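PDB 2X26: putative aliphatic sulfonates-binding protein from Escherichia coli, which probably serves as the periplasmic solute-binding component of an ABC transport system that takes up aliphatic sulfonates. Local coordinates for residues Ile65-Val77 with Leu273-Trp285. Numbering follows the deposited sequence.
Sequences IFAQAAGADLVYV and LVPKKVDIRQRIW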
loop_
_atom_site.group_PDB
_atom_site.type_symbol
_atom_site.label_atom_id
_atom_site.label_comp_id
_atom_site.label_asym_id
_atom_site.label_seq_id
_atom_site.Cartn_x
_atom_site.Cartn_y
_atom_site.Cartn_z
ATOM N N ILE A 65 1.752 -10.711 1.312
ATOM C CA ILE A 65 1.642 -11.988 2.038
ATOM C C ILE A 65 1.285 -13.089 1.031
ATOM O O ILE A 65 1.894 -14.184 1.043
ATOM C CB ILE A 65 0.550 -11.908 3.149
ATOM C CG1 ILE A 65 0.979 -10.888 4.179
ATOM C CG2 ILE A 65 0.332 -13.322 3.763
ATOM C CD1 ILE A 65 -0.143 -10.488 5.243
ATOM N N PHE A 66 0.318 -12.823 0.162
ATOM C CA PHE A 66 -0.000 -13.811 -0.913
ATOM C C PHE A 66 1.203 -14.171 -1.793
ATOM O O PHE A 66 1.454 -15.348 -2.045
ATOM C CB PHE A 66 -1.131 -13.308 -1.811
ATOM C CG PHE A 66 -2.462 -13.375 -1.187
ATOM C CD1 PHE A 66 -3.322 -14.414 -1.469
ATOM C CD2 PHE A 66 -2.873 -12.380 -0.311
ATOM C CE1 PHE A 66 -4.562 -14.473 -0.874
ATOM C CE2 PHE A 66 -4.124 -12.437 0.275
ATOM C CZ PHE A 66 -4.960 -13.493 0.004
ATOM N N ALA A 67 1.951 -13.172 -2.234
ATOM C CA ALA A 67 3.106 -13.448 -3.118
ATOM C C ALA A 67 4.207 -14.230 -2.367
ATOM O O ALA A 67 4.789 -15.186 -2.877
ATOM C CB ALA A 67 3.663 -12.082 -3.715
ATOM N N GLN A 68 4.464 -13.849 -1.119
ATOM C CA GLN A 68 5.564 -14.456 -0.410
ATOM C C GLN A 68 5.178 -15.862 -0.016
ATOM O O GLN A 68 6.013 -16.776 0.004
ATOM C CB GLN A 68 6.025 -13.559 0.771
ATOM C CG GLN A 68 6.538 -12.168 0.184
ATOM C CD GLN A 68 6.649 -11.039 1.227
ATOM O OE1 GLN A 68 6.041 -11.081 2.324
ATOM N NE2 GLN A 68 7.422 -10.017 0.873
ATOM N N ALA A 69 3.897 -16.064 0.287
ATOM C CA ALA A 69 3.454 -17.391 0.691
ATOM C C ALA A 69 3.635 -18.372 -0.461
ATOM O O ALA A 69 3.759 -19.598 -0.257
ATOM C CB ALA A 69 2.001 -17.348 1.118
ATOM N N ALA A 70 3.600 -17.834 -1.663
ATOM C CA ALA A 70 3.872 -18.626 -2.911
ATOM C C ALA A 70 5.348 -18.746 -3.302
ATOM O O ALA A 70 5.676 -19.184 -4.429
ATOM C CB ALA A 70 3.089 -18.048 -4.068
ATOM N N GLY A 71 6.227 -18.317 -2.419
ATOM C CA GLY A 71 7.652 -18.447 -2.684
ATOM C C GLY A 71 8.315 -17.235 -3.339
ATOM O O GLY A 71 9.522 -17.279 -3.538
ATOM N N ALA A 72 7.607 -16.134 -3.612
ATOM C CA ALA A 72 8.294 -14.989 -4.196
ATOM C C ALA A 72 9.305 -14.431 -3.201
ATOM O O ALA A 72 9.045 -14.382 -1.976
ATOM C CB ALA A 72 7.335 -13.941 -4.688
ATOM N N ASP A 73 10.485 -14.078 -3.691
ATOM C CA ASP A 73 11.557 -13.613 -2.794
ATOM C C ASP A 73 11.542 -12.076 -2.688
ATOM O O ASP A 73 12.563 -11.445 -2.413
ATOM C CB ASP A 73 12.929 -14.112 -3.252
ATOM C CG ASP A 73 14.048 -13.859 -2.204
ATOM O OD1 ASP A 73 13.772 -13.730 -0.978
ATOM O OD2 ASP A 73 15.226 -13.783 -2.626
ATOM N N LEU A 74 10.376 -11.484 -2.819
ATOM C CA LEU A 74 10.276 -10.010 -2.819
ATOM C C LEU A 74 10.464 -9.448 -1.433
ATOM O O LEU A 74 9.894 -9.975 -0.481
ATOM C CB LEU A 74 8.905 -9.626 -3.280
ATOM C CG LEU A 74 8.541 -10.279 -4.587
ATOM C CD1 LEU A 74 7.087 -9.864 -4.901
ATOM C CD2 LEU A 74 9.499 -9.834 -5.710
ATOM N N VAL A 75 11.257 -8.395 -1.296
ATOM C CA VAL A 75 11.640 -7.902 0.029
ATOM C C VAL A 75 10.928 -6.601 0.308
ATOM O O VAL A 75 10.686 -5.800 -0.634
ATOM C CB VAL A 75 13.155 -7.700 0.150
ATOM C CG1 VAL A 75 13.857 -9.051 0.079
ATOM C CG2 VAL A 75 13.723 -6.757 -0.906
ATOM N N TYR A 76 10.611 -6.379 1.595
ATOM C CA TYR A 76 10.053 -5.106 2.037
ATOM C C TYR A 76 11.207 -4.120 2.197
ATOM O O TYR A 76 12.084 -4.312 3.055
ATOM C CB TYR A 76 9.372 -5.284 3.390
ATOM C CG TYR A 76 8.240 -6.284 3.423
ATOM C CD1 TYR A 76 6.910 -5.889 3.140
ATOM C CD2 TYR A 76 8.464 -7.582 3.787
ATOM C CE1 TYR A 76 5.844 -6.814 3.189
ATOM C CE2 TYR A 76 7.419 -8.533 3.837
ATOM C CZ TYR A 76 6.110 -8.135 3.534
ATOM O OH TYR A 76 5.065 -9.047 3.596
ATOM N N VAL A 77 11.222 -3.094 1.369
ATOM C CA VAL A 77 12.270 -2.094 1.432
ATOM C C VAL A 77 11.877 -0.866 2.280
ATOM O O VAL A 77 12.759 -0.138 2.738
ATOM C CB VAL A 77 12.811 -1.629 0.035
ATOM C CG1 VAL A 77 13.694 -2.735 -0.655
ATOM C CG2 VAL A 77 11.675 -1.078 -0.875
ATOM N N LEU A 273 -6.450 -18.625 3.686
ATOM C CA LEU A 273 -6.385 -17.618 2.622
ATOM C C LEU A 273 -5.074 -17.716 1.836
ATOM O O LEU A 273 -5.044 -17.403 0.649
ATOM C CB LEU A 273 -6.568 -16.214 3.225
ATOM C CG LEU A 273 -7.976 -15.977 3.797
ATOM C CD1 LEU A 273 -8.119 -14.743 4.651
ATOM C CD2 LEU A 273 -8.986 -15.928 2.601
ATOM N N VAL A 274 -3.984 -18.109 2.500
ATOM C CA VAL A 274 -2.745 -18.473 1.809
ATOM C C VAL A 274 -2.363 -19.872 2.219
ATOM O O VAL A 274 -2.743 -20.308 3.310
ATOM C CB VAL A 274 -1.582 -17.507 2.196
ATOM C CG1 VAL A 274 -1.858 -16.153 1.664
ATOM C CG2 VAL A 274 -1.402 -17.462 3.714
ATOM N N PRO A 275 -1.580 -20.585 1.371
ATOM C CA PRO A 275 -1.345 -22.000 1.605
ATOM C C PRO A 275 -0.216 -22.296 2.595
ATOM O O PRO A 275 -0.057 -23.457 3.016
ATOM C CB PRO A 275 -0.942 -22.520 0.203
ATOM C CG PRO A 275 -0.336 -21.368 -0.478
ATOM C CD PRO A 275 -1.058 -20.150 0.048
ATOM N N LYS A 276 0.585 -21.281 2.923
ATOM C CA LYS A 276 1.811 -21.465 3.719
ATOM C C LYS A 276 1.955 -20.398 4.780
ATOM O O LYS A 276 1.517 -19.266 4.606
ATOM C CB LYS A 276 3.080 -21.444 2.827
ATOM C CG LYS A 276 3.329 -22.743 2.039
ATOM C CD LYS A 276 4.789 -22.880 1.509
ATOM C CE LYS A 276 4.862 -23.888 0.347
ATOM N NZ LYS A 276 4.681 -25.304 0.765
ATOM N N LYS A 277 2.577 -20.768 5.892
ATOM C CA LYS A 277 3.035 -19.783 6.860
ATOM C C LYS A 277 4.231 -19.107 6.194
ATOM O O LYS A 277 4.934 -19.731 5.398
ATOM C CB LYS A 277 3.394 -20.471 8.190
ATOM C CG LYS A 277 3.062 -19.643 9.428
ATOM C CD LYS A 277 3.521 -20.335 10.693
ATOM C CE LYS A 277 3.371 -19.426 11.932
ATOM N NZ LYS A 277 4.246 -18.190 11.938
ATOM N N VAL A 278 4.419 -17.822 6.408
ATOM C CA VAL A 278 5.570 -17.146 5.798
ATOM C C VAL A 278 6.499 -16.692 6.938
ATOM O O VAL A 278 6.037 -16.436 8.039
ATOM C CB VAL A 278 5.130 -15.920 4.929
ATOM C CG1 VAL A 278 6.339 -15.232 4.210
ATOM C CG2 VAL A 278 4.106 -16.343 3.912
ATOM N N ASP A 279 7.790 -16.587 6.676
ATOM C CA ASP A 279 8.699 -15.990 7.640
ATOM C C ASP A 279 8.874 -14.516 7.237
ATOM O O ASP A 279 9.784 -14.195 6.468
ATOM C CB ASP A 279 10.056 -16.710 7.581
ATOM C CG ASP A 279 11.044 -16.201 8.634
ATOM O OD1 ASP A 279 10.710 -15.241 9.371
ATOM O OD2 ASP A 279 12.154 -16.774 8.737
ATOM N N ILE A 280 8.015 -13.616 7.726
ATOM C CA ILE A 280 8.062 -12.237 7.232
ATOM C C ILE A 280 9.435 -11.585 7.448
ATOM O O ILE A 280 9.910 -10.843 6.576
ATOM C CB ILE A 280 6.961 -11.327 7.895
ATOM C CG1 ILE A 280 5.568 -11.827 7.483
ATOM C CG2 ILE A 280 7.198 -9.769 7.604
ATOM C CD1 ILE A 280 5.356 -11.735 5.984
ATOM N N ARG A 281 10.067 -11.872 8.592
ATOM C CA ARG A 281 11.338 -11.241 8.876
ATOM C C ARG A 281 12.431 -11.573 7.858
ATOM O O ARG A 281 13.289 -10.744 7.631
ATOM C CB ARG A 281 11.817 -11.563 10.288
ATOM C CG ARG A 281 10.959 -10.829 11.340
ATOM C CD ARG A 281 11.132 -11.516 12.662
ATOM N NE ARG A 281 10.298 -10.970 13.719
ATOM C CZ ARG A 281 9.103 -11.448 14.073
ATOM N NH1 ARG A 281 8.557 -12.468 13.419
ATOM N NH2 ARG A 281 8.460 -10.899 15.093
ATOM N N GLN A 282 12.371 -12.749 7.232
ATOM C CA GLN A 282 13.348 -13.146 6.197
ATOM C C GLN A 282 13.242 -12.239 4.947
ATOM O O GLN A 282 14.215 -12.096 4.180
ATOM C CB GLN A 282 13.128 -14.644 5.830
ATOM C CG GLN A 282 14.223 -15.336 4.953
ATOM C CD GLN A 282 14.141 -15.083 3.438
ATOM O OE1 GLN A 282 13.051 -14.912 2.841
ATOM N NE2 GLN A 282 15.314 -15.072 2.803
ATOM N N ARG A 283 12.065 -11.619 4.769
ATOM C CA ARG A 283 11.768 -10.770 3.619
ATOM C C ARG A 283 11.981 -9.282 3.902
ATOM O O ARG A 283 11.665 -8.467 3.048
ATOM C CB ARG A 283 10.323 -10.982 3.127
ATOM C CG ARG A 283 9.988 -12.410 2.691
ATOM C CD ARG A 283 10.809 -12.865 1.485
ATOM N NE ARG A 283 10.080 -13.879 0.706
ATOM C CZ ARG A 283 9.958 -15.162 1.044
ATOM N NH1 ARG A 283 10.485 -15.616 2.177
ATOM N NH2 ARG A 283 9.279 -16.001 0.256
ATOM N N ILE A 284 12.487 -8.928 5.089
ATOM C CA ILE A 284 12.752 -7.534 5.422
ATOM C C ILE A 284 14.154 -7.139 4.929
ATOM O O ILE A 284 15.132 -7.827 5.229
ATOM C CB ILE A 284 12.474 -7.258 6.926
ATOM C CG1 ILE A 284 10.954 -7.262 7.132
ATOM C CG2 ILE A 284 13.006 -5.898 7.348
ATOM C CD1 ILE A 284 10.523 -7.269 8.540
ATOM N N TRP A 285 14.232 -6.096 4.096
ATOM C CA TRP A 285 15.514 -5.586 3.632
ATOM C C TRP A 285 16.102 -4.667 4.686
ATOM O O TRP A 285 15.439 -3.698 5.127
ATOM C CB TRP A 285 15.375 -4.877 2.290
ATOM C CG TRP A 285 16.663 -4.276 1.724
ATOM C CD1 TRP A 285 17.769 -4.949 1.334
ATOM C CD2 TRP A 285 16.936 -2.874 1.503
ATOM N NE1 TRP A 285 18.742 -4.061 0.884
ATOM C CE2 TRP A 285 18.242 -2.783 0.964
ATOM C CE3 TRP A 285 16.193 -1.692 1.702
ATOM C CZ2 TRP A 285 18.835 -1.550 0.607
ATOM C CZ3 TRP A 285 16.765 -0.451 1.356
ATOM C CH2 TRP A 285 18.091 -0.388 0.814
HETATM O O HOH W 1 13.306 -2.082 5.323
#
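Arg283 grips the carbonyl oxygen of Ala72 side-on with two nitrogens, NH2 at 2.8 Å from Ala72 O and NE at 2.9 Å. The oxygen lies almost in the plane of the guanidinium group, at its NE-NH2 edge; NE approaches within the carbonyl plane, whereas NH2 lies above it. A bend at chi2 (-63°) folds the arginine back so that its CB and CG lie against the amide end of Gln68, the two side chains running antiparallel. Gln68 is itself tied within its own segment, its NE2 donating to Leu74 O. The arginine thus clasps the turn where helix 62-69 ends in a Schellman motif, with Gly71 at C-prime, and Asp73 OD1, salt-bridged to Arg192, adds an opposite charge nearby.

Backbone pairing follows. Tyr76 N donates to Arg283 O (2.8 Å), and Trp285 N returns a bond to Tyr76 O (3.0 Å), making a single bridge between Tyr76 and Ile284. The same Arg283 carbonyl lies at the edge of the Tyr76 ring, while Ile280 CD1 meets Tyr76 OH at 3.6 Å; that hydroxyl is hydrogen-bonded to Gln261 and weakly to Gln68. Beyond the bridge, Val77 CG1 rests 3.6 Å from Trp285 CE3.

At the helix end the contact turns apolar. Ala69 CB fits between Val274 and Val278, and Val278 CG2 presses on Ala69 CA at a tight 3.4 Å. Val274 CG1, placed beside its backbone N by chi1 of -67°, makes a CH-pi contact over one face of the Phe66 ring.

Segment 273-285, following helix 255-270, thus runs along the outer edge of one of the two alpha/beta lobes of this SsuA/TauA-family periplasmic binding protein, strapping helix 62-69 to edge strand 74-80. Strand 186-191 pairs with that strand's other side, and helix 192-197 packs against Val77 and Trp285.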